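Local coordinates for amino acid ABC transporter, binding protein (Thermus thermophilus, PDB 3VV5) that binds the lysine analogue (S)-2-aminoethyl-L-cysteine (L-thialysine) as the solute-binding component of an amino acid ABC transporter, at residues 125-130 and 186-191; 145-150 and 169-174; 150-155 and 213-218. All blocks are in the same frame, centred on the assembly; numbering follows the deposited sequence.

Overall arrangement
The three contacts of this solute-binding protein all reach the same mixed sheet. Contact 1 is buried between two of its strands, 120-129 and 185-189, and is mostly backbone ladder and apolar packing. Contact 2, partly buried, sets the end of strand 143-147, the neighbour of 185-189, against the start of helix 171-180 through an amide and two waters. Contact 3, again buried, joins helix 151-158 to strand 206-222, the other neighbour of 120-129, and carries three of the hydrogen bonds to the bound amino acid. Contacts 2 and 3 share Thr150, while Asp171 of contact 2 hydrogen-bonds Trp186 and Thr188 of contact 1.

Contact 1 (125-130 and 186-191); sequences VIVSRK and WITDRF
Val127 and Trp186 run alongside each other from the same face of an antiparallel hydrogen-bonded pair, with Val127 CG2 set obliquely to the indole at 4.0 Å from Trp186 CE3. The torsion of Trp186 (chi1 172°) turns CG away from its own backbone N, and the ring lies forward along its strand, beneath Thr188 CG2, which stands over the centre of one face, 3.5 Å above the plane. The same methyl also meets Val127 CG1, so the valine, the threonine and the indole form one apolar patch. At the other end of the ladder Val125 is set roughly perpendicular to Arg190: Val125 CG1 touches Arg190 CB at 3.7 Å, and the arginine chain then bends at chi3, its guanidinium end turning off from the strand. Ile126 and Ile187, the non-hydrogen-bonded pair, face the opposite side of the sheet and meet more loosely, CG1 to CG1 at 4.4 Å.

Four backbone bonds hold the strands in register. Val125 N gives to Thr188 O at 2.7 Å and Trp186 N to Val127 O at 2.8 Å, the latter almost straight at 174°; Thr188 N and Val127 N complete the two pairs. Between them Ile187 CA makes a CA-H...O contact with Val125 O at 3.3 Å.

The polar ends on the indole side are satisfied from elsewhere, since Trp186 NE1 and Thr188 OG1 both bond the carboxylate of Asp171. The chemistry thus implies a division of labour: backbone amides fix the pairing, apolar branches fill the sheet face, and one buried acid, probably ionised, ties that face to helix 171-180.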
loop_
_atom_site.group_PDB
_atom_site.type_symbol
_atom_site.label_atom_id
_atom_site.label_comp_id
_atom_site.label_asym_id
_atom_site.label_seq_id
_atom_site.Cartn_x
_atom_site.Cartn_y
_atom_site.Cartn_z
ATOM N N VAL A 125 -9.399 -4.767 -6.855
ATOM C CA VAL A 125 -10.756 -4.689 -7.404
ATOM C C VAL A 125 -10.805 -4.005 -8.771
ATOM O O VAL A 125 -10.014 -3.109 -9.088
ATOM C CB VAL A 125 -11.789 -3.971 -6.441
ATOM C CG1 VAL A 125 -12.133 -4.838 -5.229
ATOM C CG2 VAL A 125 -11.288 -2.581 -6.001
ATOM N N ILE A 126 -11.767 -4.443 -9.573
ATOM C CA ILE A 126 -12.051 -3.813 -10.843
ATOM C C ILE A 126 -12.918 -2.617 -10.535
ATOM O O ILE A 126 -13.909 -2.739 -9.830
ATOM C CB ILE A 126 -12.800 -4.788 -11.785
ATOM C CG1 ILE A 126 -11.806 -5.779 -12.387
ATOM C CG2 ILE A 126 -13.588 -4.024 -12.884
ATOM C CD1 ILE A 126 -12.441 -6.918 -13.148
ATOM N N VAL A 127 -12.523 -1.444 -11.017
ATOM C CA VAL A 127 -13.439 -0.311 -10.978
ATOM C C VAL A 127 -13.584 0.343 -12.346
ATOM O O VAL A 127 -12.602 0.595 -13.054
ATOM C CB VAL A 127 -13.238 0.663 -9.729
ATOM C CG1 VAL A 127 -11.941 0.380 -8.923
ATOM C CG2 VAL A 127 -13.474 2.112 -10.038
ATOM N N SER A 128 -14.838 0.569 -12.723
ATOM C CA SER A 128 -15.134 1.130 -14.037
ATOM C C SER A 128 -16.128 2.260 -13.901
ATOM O O SER A 128 -16.583 2.575 -12.802
ATOM C CB SER A 128 -15.717 0.047 -14.971
ATOM O OG SER A 128 -14.888 -1.110 -15.022
ATOM N N ARG A 129 -16.468 2.874 -15.028
ATOM C CA ARG A 129 -17.584 3.807 -15.034
ATOM C C ARG A 129 -18.844 2.948 -14.951
ATOM O O ARG A 129 -18.793 1.757 -15.260
ATOM C CB ARG A 129 -17.552 4.713 -16.284
ATOM C CG ARG A 129 -16.311 5.630 -16.340
ATOM C CD ARG A 129 -16.285 6.552 -17.574
ATOM N NE ARG A 129 -16.185 5.799 -18.826
ATOM C CZ ARG A 129 -15.072 5.210 -19.269
ATOM N NH1 ARG A 129 -13.935 5.271 -18.576
ATOM N NH2 ARG A 129 -15.088 4.555 -20.416
ATOM N N LYS A 130 -19.957 3.518 -14.506
ATOM C CA LYS A 130 -21.210 2.759 -14.479
ATOM C C LYS A 130 -21.546 2.219 -15.873
ATOM O O LYS A 130 -21.408 2.931 -16.869
ATOM C CB LYS A 130 -22.323 3.612 -13.880
ATOM C CG LYS A 130 -22.461 3.362 -12.391
ATOM C CD LYS A 130 -23.031 4.534 -11.655
ATOM C CE LYS A 130 -23.444 4.116 -10.266
ATOM N NZ LYS A 130 -22.316 3.502 -9.497
ATOM N N TRP A 186 -9.965 0.595 -13.975
ATOM C CA TRP A 186 -8.840 0.843 -13.084
ATOM C C TRP A 186 -8.790 -0.315 -12.096
ATOM O O TRP A 186 -9.822 -0.660 -11.509
ATOM C CB TRP A 186 -9.122 2.174 -12.362
ATOM C CG TRP A 186 -8.212 2.580 -11.237
ATOM C CD1 TRP A 186 -6.853 2.407 -11.139
ATOM C CD2 TRP A 186 -8.616 3.294 -10.061
ATOM N NE1 TRP A 186 -6.390 2.995 -9.961
ATOM C CE2 TRP A 186 -7.456 3.531 -9.286
ATOM C CE3 TRP A 186 -9.857 3.761 -9.593
ATOM C CZ2 TRP A 186 -7.503 4.209 -8.054
ATOM C CZ3 TRP A 186 -9.904 4.422 -8.366
ATOM C CH2 TRP A 186 -8.732 4.647 -7.617
ATOM N N ILE A 187 -7.633 -0.972 -11.958
ATOM C CA ILE A 187 -7.513 -2.046 -10.987
ATOM C C ILE A 187 -6.702 -1.510 -9.835
ATOM O O ILE A 187 -5.568 -1.057 -10.021
ATOM C CB ILE A 187 -6.888 -3.348 -11.552
ATOM C CG1 ILE A 187 -7.788 -3.955 -12.646
ATOM C CG2 ILE A 187 -6.719 -4.378 -10.422
ATOM C CD1 ILE A 187 -7.265 -5.285 -13.194
ATOM N N THR A 188 -7.292 -1.541 -8.639
ATOM C CA THR A 188 -6.645 -0.935 -7.487
ATOM C C THR A 188 -7.107 -1.624 -6.223
ATOM O O THR A 188 -7.858 -2.591 -6.277
ATOM C CB THR A 188 -6.959 0.601 -7.428
ATOM O OG1 THR A 188 -6.131 1.251 -6.455
ATOM C CG2 THR A 188 -8.421 0.845 -7.109
ATOM N N ASP A 189 -6.691 -1.076 -5.083
ATOM C CA ASP A 189 -7.054 -1.592 -3.769
ATOM C C ASP A 189 -8.504 -1.286 -3.422
ATOM O O ASP A 189 -8.977 -0.169 -3.657
ATOM C CB ASP A 189 -6.118 -0.974 -2.737
ATOM C CG ASP A 189 -6.440 -1.398 -1.339
ATOM O OD1 ASP A 189 -5.828 -2.390 -0.844
ATOM O OD2 ASP A 189 -7.298 -0.725 -0.732
ATOM N N ARG A 190 -9.187 -2.252 -2.788
ATOM C CA ARG A 190 -10.614 -2.113 -2.489
ATOM C C ARG A 190 -10.938 -0.942 -1.559
ATOM O O ARG A 190 -11.940 -0.255 -1.745
ATOM C CB ARG A 190 -11.183 -3.430 -1.919
ATOM C CG ARG A 190 -10.504 -3.911 -0.623
ATOM C CD ARG A 190 -11.080 -5.240 -0.116
ATOM N NE ARG A 190 -12.472 -5.078 0.309
ATOM C CZ ARG A 190 -13.354 -6.071 0.413
ATOM N NH1 ARG A 190 -13.003 -7.323 0.122
ATOM N NH2 ARG A 190 -14.594 -5.809 0.807
ATOM N N PHE A 191 -10.089 -0.719 -0.559
ATOM C CA PHE A 191 -10.282 0.419 0.349
ATOM C C PHE A 191 -9.951 1.748 -0.321
ATOM O O PHE A 191 -10.589 2.757 -0.040
ATOM C CB PHE A 191 -9.432 0.254 1.615
ATOM C CG PHE A 191 -9.787 -0.964 2.422
ATOM C CD1 PHE A 191 -10.956 -0.986 3.191
ATOM C CD2 PHE A 191 -8.960 -2.085 2.411
ATOM C CE1 PHE A 191 -11.305 -2.110 3.935
ATOM C CE2 PHE A 191 -9.296 -3.224 3.151
ATOM C CZ PHE A 191 -10.472 -3.235 3.912
#

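Contact 2 (145-150 and 169-174); sequences GVQVGT and QRDPDA. With SLZ (L-thialysine), chain C.
The pocket for L-thialysine is lined in part by the turn that follows strand 143-147, and Gln147 at its start joins that turn to the beginning of helix 171-180. With chi1 at -169°, Gln147 CG swings away from the backbone N, and the extended chain carries the amide to the backbone of 169-171. Gln147 NE2 donates to Gln169 O at 3.0 Å, coming in tilted 28° from the carbonyl plane, and it also bonds Glu43 of the ligand pocket. On the other branch, Gln147 OE1 lies against Asp171 CB at 3.6 Å. The two side chains run nearly perpendicular, yet their amide and carboxylate planes are only 16° apart.

Two waters bridge the segments. One accepts from Gln147 N and donates to Asp171 OD1 at 2.6 Å, an oxygen that also takes Trp186 NE1, while Asp171 OD2 bonds Thr188 OG1. The second donates to both Val148 O and Gln169 O. Gln169 O therefore receives one amide proton and one water proton, and the strand end meets the helix start largely through shared polar atoms. On one side of Gln147, Val148 CG1 meets Gln169 CA; earlier in the strand, Ala174 CB lies 4.3 Å from Gly145 C.

Gln147 to Thr150 is a type II beta turn, spanned by the side-chain bond from Thr150 OG1 to Gln147 O at 2.7 Å. The turn brings Thr150 CA to 3.2 Å from SLZ O, while Gln147 OE1 is 4.0 Å from the ligand sulfur, SLZ SG.

Around this contact, strands 164-168 and 185-189 flank 143-147 through backbone bonds, Trp186 packs on Ala174, and Phe46 of strand 45-46 touches Asp171.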
loop_
_atom_site.group_PDB
_atom_site.type_symbol
_atom_site.label_atom_id
_atom_site.label_comp_id
_atom_site.label_asym_id
_atom_site.label_seq_id
_atom_site.Cartn_x
_atom_site.Cartn_y
_atom_site.Cartn_z
ATOM N N GLY A 145 -6.128 0.440 -16.750
ATOM C CA GLY A 145 -5.109 1.297 -16.118
ATOM C C GLY A 145 -4.669 0.766 -14.754
ATOM O O GLY A 145 -5.518 0.467 -13.905
ATOM N N VAL A 146 -3.350 0.660 -14.555
ATOM C CA VAL A 146 -2.730 0.238 -13.265
ATOM C C VAL A 146 -1.472 1.035 -12.928
ATOM O O VAL A 146 -0.735 1.485 -13.822
ATOM C CB VAL A 146 -2.302 -1.244 -13.294
ATOM C CG1 VAL A 146 -3.502 -2.143 -13.308
ATOM C CG2 VAL A 146 -1.436 -1.506 -14.514
ATOM N N GLN A 147 -1.200 1.171 -11.633
ATOM C CA GLN A 147 0.075 1.703 -11.178
ATOM C C GLN A 147 1.227 0.742 -11.494
ATOM O O GLN A 147 1.093 -0.467 -11.299
ATOM C CB GLN A 147 0.046 1.976 -9.667
ATOM C CG GLN A 147 1.258 2.758 -9.242
ATOM C CD GLN A 147 1.291 3.116 -7.784
ATOM O OE1 GLN A 147 0.484 2.635 -6.976
ATOM N NE2 GLN A 147 2.251 3.968 -7.424
ATOM N N VAL A 148 2.358 1.287 -11.956
ATOM C CA VAL A 148 3.540 0.477 -12.250
ATOM C C VAL A 148 4.088 -0.199 -10.991
ATOM O O VAL A 148 4.023 0.355 -9.880
ATOM C CB VAL A 148 4.675 1.301 -12.951
ATOM C CG1 VAL A 148 5.224 2.391 -12.022
ATOM C CG2 VAL A 148 5.792 0.371 -13.464
ATOM N N GLY A 149 4.590 -1.416 -11.173
ATOM C CA GLY A 149 5.290 -2.134 -10.120
ATOM C C GLY A 149 4.358 -2.700 -9.066
ATOM O O GLY A 149 4.805 -3.076 -7.999
ATOM N N THR A 150 3.065 -2.759 -9.367
ATOM C CA THR A 150 2.090 -3.235 -8.391
ATOM C C THR A 150 1.557 -4.642 -8.689
ATOM O O THR A 150 1.663 -5.175 -9.814
ATOM C CB THR A 150 0.878 -2.278 -8.249
ATOM O OG1 THR A 150 0.162 -2.210 -9.498
ATOM C CG2 THR A 150 1.304 -0.871 -7.804
ATOM N N GLN A 169 2.630 6.115 -12.997
ATOM C CA GLN A 169 3.565 6.272 -11.887
ATOM C C GLN A 169 2.815 6.297 -10.561
ATOM O O GLN A 169 3.260 5.712 -9.582
ATOM C CB GLN A 169 4.393 7.547 -12.031
ATOM C CG GLN A 169 5.452 7.688 -10.926
ATOM C CD GLN A 169 6.619 8.564 -11.316
ATOM O OE1 GLN A 169 6.491 9.454 -12.160
ATOM N NE2 GLN A 169 7.772 8.323 -10.692
ATOM N N ARG A 170 1.681 6.986 -10.546
ATOM C CA ARG A 170 0.894 7.133 -9.342
ATOM C C ARG A 170 -0.526 6.657 -9.590
ATOM O O ARG A 170 -1.160 6.995 -10.600
ATOM C CB ARG A 170 0.917 8.585 -8.820
ATOM C CG ARG A 170 2.311 9.045 -8.335
ATOM C CD ARG A 170 2.366 10.546 -8.007
ATOM N NE ARG A 170 2.340 11.364 -9.218
ATOM C CZ ARG A 170 3.407 11.661 -9.959
ATOM N NH1 ARG A 170 3.263 12.400 -11.055
ATOM N NH2 ARG A 170 4.613 11.213 -9.615
ATOM N N ASP A 171 -1.022 5.885 -8.630
ATOM C CA ASP A 171 -2.349 5.304 -8.730
ATOM C C ASP A 171 -3.463 6.340 -8.996
ATOM O O ASP A 171 -4.364 6.062 -9.810
ATOM C CB ASP A 171 -2.629 4.446 -7.493
ATOM C CG ASP A 171 -3.798 3.501 -7.686
ATOM O OD1 ASP A 171 -3.876 2.814 -8.725
ATOM O OD2 ASP A 171 -4.622 3.433 -6.779
ATOM N N PRO A 172 -3.411 7.536 -8.349
ATOM C CA PRO A 172 -4.477 8.514 -8.623
ATOM C C PRO A 172 -4.541 8.989 -10.077
ATOM O O PRO A 172 -5.583 9.479 -10.529
ATOM C CB PRO A 172 -4.112 9.691 -7.707
ATOM C CG PRO A 172 -3.383 9.035 -6.564
ATOM C CD PRO A 172 -2.538 8.004 -7.252
ATOM N N ASP A 173 -3.439 8.862 -10.799
ATOM C CA ASP A 173 -3.426 9.277 -12.195
ATOM C C ASP A 173 -4.215 8.281 -13.044
ATOM O O ASP A 173 -4.823 8.669 -14.050
ATOM C CB ASP A 173 -1.987 9.470 -12.700
ATOM C CG ASP A 173 -1.296 10.655 -12.039
ATOM O OD1 ASP A 173 -2.007 11.606 -11.655
ATOM O OD2 ASP A 173 -0.054 10.634 -11.909
ATOM N N ALA A 174 -4.255 7.015 -12.615
ATOM C CA ALA A 174 -5.139 6.028 -13.279
ATOM C C ALA A 174 -6.614 6.360 -13.068
ATOM O O ALA A 174 -7.412 6.264 -14.008
ATOM C CB ALA A 174 -4.821 4.592 -12.846
HETATM N N SLZ C . -1.011 -3.212 -2.893
HETATM C CA SLZ C . -0.129 -2.595 -3.909
HETATM C CB SLZ C . 0.622 -1.373 -3.313
HETATM S SG SLZ C . 0.130 0.322 -3.791
HETATM C CD SLZ C . 1.343 1.185 -2.730
HETATM C CE SLZ C . 1.460 2.705 -2.876
HETATM N NZ SLZ C . 1.928 3.258 -1.594
HETATM C C SLZ C . 0.929 -3.652 -4.211
HETATM O O SLZ C . 1.494 -3.613 -5.315
HETATM O OXT SLZ C . 1.157 -4.495 -3.312
HETATM O O HOH W 1 -3.344 0.514 -9.740
HETATM O O HOH W 2 4.931 3.066 -8.855
#

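Contact 3 (150-155 and 213-218); sequences TTYMEA and FQERVA. With SLZ (L-thialysine), chain C.
Helix 151-155 runs roughly antiparallel to strand 213-218, their axes 10.8 Å apart at closest and inclined at 147°, a separation bridged by side chains. Phe213 fills much of it. Its CZ meets the helix at the first turn, with Thr151 OG1 and Tyr152 CD1 at the ring edge, the latter 3.7 Å from Phe213 CZ; the two aromatic side chains stand nearly square to each other. Ala155 CB sits obliquely to the same ring, 3.7 Å from Phe213 CE1.

Beyond the phenyl ring, Glu215 holds CG between its backbone N and carbonyl carbon (chi1 63°) and extends from there to the helix. Thr151 OG1 donates to Glu215 OE1 at 3.0 Å, on the syn side, tilted 23° from the carboxylate plane. This bond probably helps to orient the carboxylate, whose OE2 accepts from the alpha-amino group, SLZ N, at 2.9 Å. Tyr152 OH accepts a second bond from SLZ N at 3.1 Å, and a water lies between Tyr152 OH and Glu215 OE2. The ligand carboxylate meets the first helical turn, where Thr151 N donates to SLZ O at 2.9 Å, probably helped by the helix dipole; Arg109 NH1 and Gly104 N also bond the ligand. Thr150 OG1 caps that turn, accepting from Met153 N.

Strand 120-129 pairs with 213-218 through backbone bonds of Phe213 and Glu215, while Tyr152 rests on Ile187 and Asp189 of strand 185-189 and, with Met153, on Val146 of strand 143-147.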
loop_
_atom_site.group_PDB
_atom_site.type_symbol
_atom_site.label_atom_id
_atom_site.label_comp_id
_atom_site.label_asym_id
_atom_site.label_seq_id
_atom_site.Cartn_x
_atom_site.Cartn_y
_atom_site.Cartn_z
ATOM N N THR A 150 3.065 -2.759 -9.367
ATOM C CA THR A 150 2.090 -3.235 -8.391
ATOM C C THR A 150 1.557 -4.642 -8.689
ATOM O O THR A 150 1.663 -5.175 -9.814
ATOM C CB THR A 150 0.878 -2.278 -8.249
ATOM O OG1 THR A 150 0.162 -2.210 -9.498
ATOM C CG2 THR A 150 1.304 -0.871 -7.804
ATOM N N THR A 151 0.959 -5.238 -7.671
ATOM C CA THR A 151 0.234 -6.486 -7.817
ATOM C C THR A 151 -0.989 -6.314 -8.736
ATOM O O THR A 151 -1.464 -7.280 -9.303
ATOM C CB THR A 151 -0.171 -7.036 -6.440
ATOM O OG1 THR A 151 -0.953 -6.049 -5.765
ATOM C CG2 THR A 151 1.081 -7.257 -5.590
ATOM N N TYR A 152 -1.488 -5.089 -8.877
ATOM C CA TYR A 152 -2.584 -4.799 -9.827
ATOM C C TYR A 152 -2.102 -4.968 -11.258
ATOM O O TYR A 152 -2.782 -5.599 -12.069
ATOM C CB TYR A 152 -3.171 -3.394 -9.599
ATOM C CG TYR A 152 -3.361 -3.095 -8.135
ATOM C CD1 TYR A 152 -4.089 -3.956 -7.322
ATOM C CD2 TYR A 152 -2.770 -1.971 -7.549
ATOM C CE1 TYR A 152 -4.250 -3.711 -5.942
ATOM C CE2 TYR A 152 -2.916 -1.716 -6.175
ATOM C CZ TYR A 152 -3.658 -2.586 -5.386
ATOM O OH TYR A 152 -3.791 -2.342 -4.029
ATOM N N MET A 153 -0.925 -4.415 -11.550
ATOM C CA MET A 153 -0.257 -4.636 -12.829
ATOM C C MET A 153 -0.037 -6.131 -13.099
ATOM O O MET A 153 -0.391 -6.622 -14.162
ATOM C CB MET A 153 1.082 -3.892 -12.864
ATOM C CG MET A 153 1.833 -4.007 -14.190
ATOM S SD MET A 153 3.247 -2.919 -14.250
ATOM C CE MET A 153 4.489 -3.862 -13.384
ATOM N N GLU A 154 0.542 -6.842 -12.137
ATOM C CA GLU A 154 0.798 -8.282 -12.279
ATOM C C GLU A 154 -0.498 -9.033 -12.607
ATOM O O GLU A 154 -0.531 -9.864 -13.524
ATOM C CB GLU A 154 1.462 -8.823 -11.003
ATOM C CG GLU A 154 1.519 -10.350 -10.873
ATOM C CD GLU A 154 1.955 -10.807 -9.482
ATOM O OE1 GLU A 154 1.350 -11.773 -8.970
ATOM O OE2 GLU A 154 2.883 -10.190 -8.897
ATOM N N ALA A 155 -1.573 -8.696 -11.895
ATOM C CA ALA A 155 -2.873 -9.321 -12.122
ATOM C C ALA A 155 -3.447 -9.007 -13.497
ATOM O O ALA A 155 -3.987 -9.904 -14.148
ATOM C CB ALA A 155 -3.861 -8.924 -11.046
ATOM N N PHE A 213 -8.325 -10.418 -6.678
ATOM C CA PHE A 213 -7.430 -11.196 -5.818
ATOM C C PHE A 213 -7.391 -10.589 -4.418
ATOM O O PHE A 213 -7.696 -9.400 -4.220
ATOM C CB PHE A 213 -5.998 -11.293 -6.373
ATOM C CG PHE A 213 -5.274 -9.981 -6.431
ATOM C CD1 PHE A 213 -5.406 -9.159 -7.547
ATOM C CD2 PHE A 213 -4.474 -9.558 -5.371
ATOM C CE1 PHE A 213 -4.747 -7.943 -7.617
ATOM C CE2 PHE A 213 -3.817 -8.329 -5.425
ATOM C CZ PHE A 213 -3.950 -7.522 -6.550
ATOM N N GLN A 214 -6.995 -11.418 -3.464
ATOM C CA GLN A 214 -6.798 -10.986 -2.099
ATOM C C GLN A 214 -5.296 -11.000 -1.805
ATOM O O GLN A 214 -4.542 -11.747 -2.439
ATOM C CB GLN A 214 -7.553 -11.908 -1.143
ATOM C CG GLN A 214 -9.072 -11.883 -1.334
ATOM C CD GLN A 214 -9.809 -12.581 -0.218
ATOM O OE1 GLN A 214 -9.768 -13.818 -0.093
ATOM N NE2 GLN A 214 -10.495 -11.795 0.615
ATOM N N GLU A 215 -4.869 -10.141 -0.876
ATOM C CA GLU A 215 -3.476 -10.090 -0.462
ATOM C C GLU A 215 -3.308 -9.679 0.992
ATOM O O GLU A 215 -4.148 -8.987 1.560
ATOM C CB GLU A 215 -2.635 -9.185 -1.383
ATOM C CG GLU A 215 -3.028 -7.718 -1.412
ATOM C CD GLU A 215 -2.225 -6.926 -2.459
ATOM O OE1 GLU A 215 -1.387 -7.539 -3.149
ATOM O OE2 GLU A 215 -2.430 -5.701 -2.587
ATOM N N ARG A 216 -2.215 -10.151 1.565
ATOM C CA ARG A 216 -1.721 -9.745 2.879
ATOM C C ARG A 216 -0.658 -8.667 2.644
ATOM O O ARG A 216 0.255 -8.863 1.843
ATOM C CB ARG A 216 -1.118 -10.961 3.604
ATOM C CG ARG A 216 -2.109 -12.092 3.907
ATOM C CD ARG A 216 -1.432 -13.317 4.582
ATOM N NE ARG A 216 -0.299 -13.849 3.807
ATOM C CZ ARG A 216 0.970 -13.909 4.228
ATOM N NH1 ARG A 216 1.916 -14.404 3.432
ATOM N NH2 ARG A 216 1.309 -13.487 5.441
ATOM N N VAL A 217 -0.795 -7.534 3.324
ATOM C CA VAL A 217 0.064 -6.371 3.126
ATOM C C VAL A 217 0.940 -6.226 4.355
ATOM O O VAL A 217 0.446 -6.362 5.478
ATOM C CB VAL A 217 -0.758 -5.072 2.907
ATOM C CG1 VAL A 217 0.165 -3.856 2.896
ATOM C CG2 VAL A 217 -1.533 -5.151 1.585
ATOM N N ALA A 218 2.224 -5.965 4.141
ATOM C CA ALA A 218 3.207 -5.979 5.232
ATOM C C ALA A 218 4.276 -4.916 5.073
ATOM O O ALA A 218 4.471 -4.369 3.979
ATOM C CB ALA A 218 3.883 -7.348 5.340
HETATM N N SLZ C . -1.011 -3.212 -2.893
HETATM C CA SLZ C . -0.129 -2.595 -3.909
HETATM C CB SLZ C . 0.622 -1.373 -3.313
HETATM S SG SLZ C . 0.130 0.322 -3.791
HETATM C CD SLZ C . 1.343 1.185 -2.730
HETATM C CE SLZ C . 1.460 2.705 -2.876
HETATM N NZ SLZ C . 1.928 3.258 -1.594
HETATM C C SLZ C . 0.929 -3.652 -4.211
HETATM O O SLZ C . 1.494 -3.613 -5.315
HETATM O OXT SLZ C . 1.157 -4.495 -3.312
HETATM O O HOH W 3 -4.959 -4.246 -2.730
#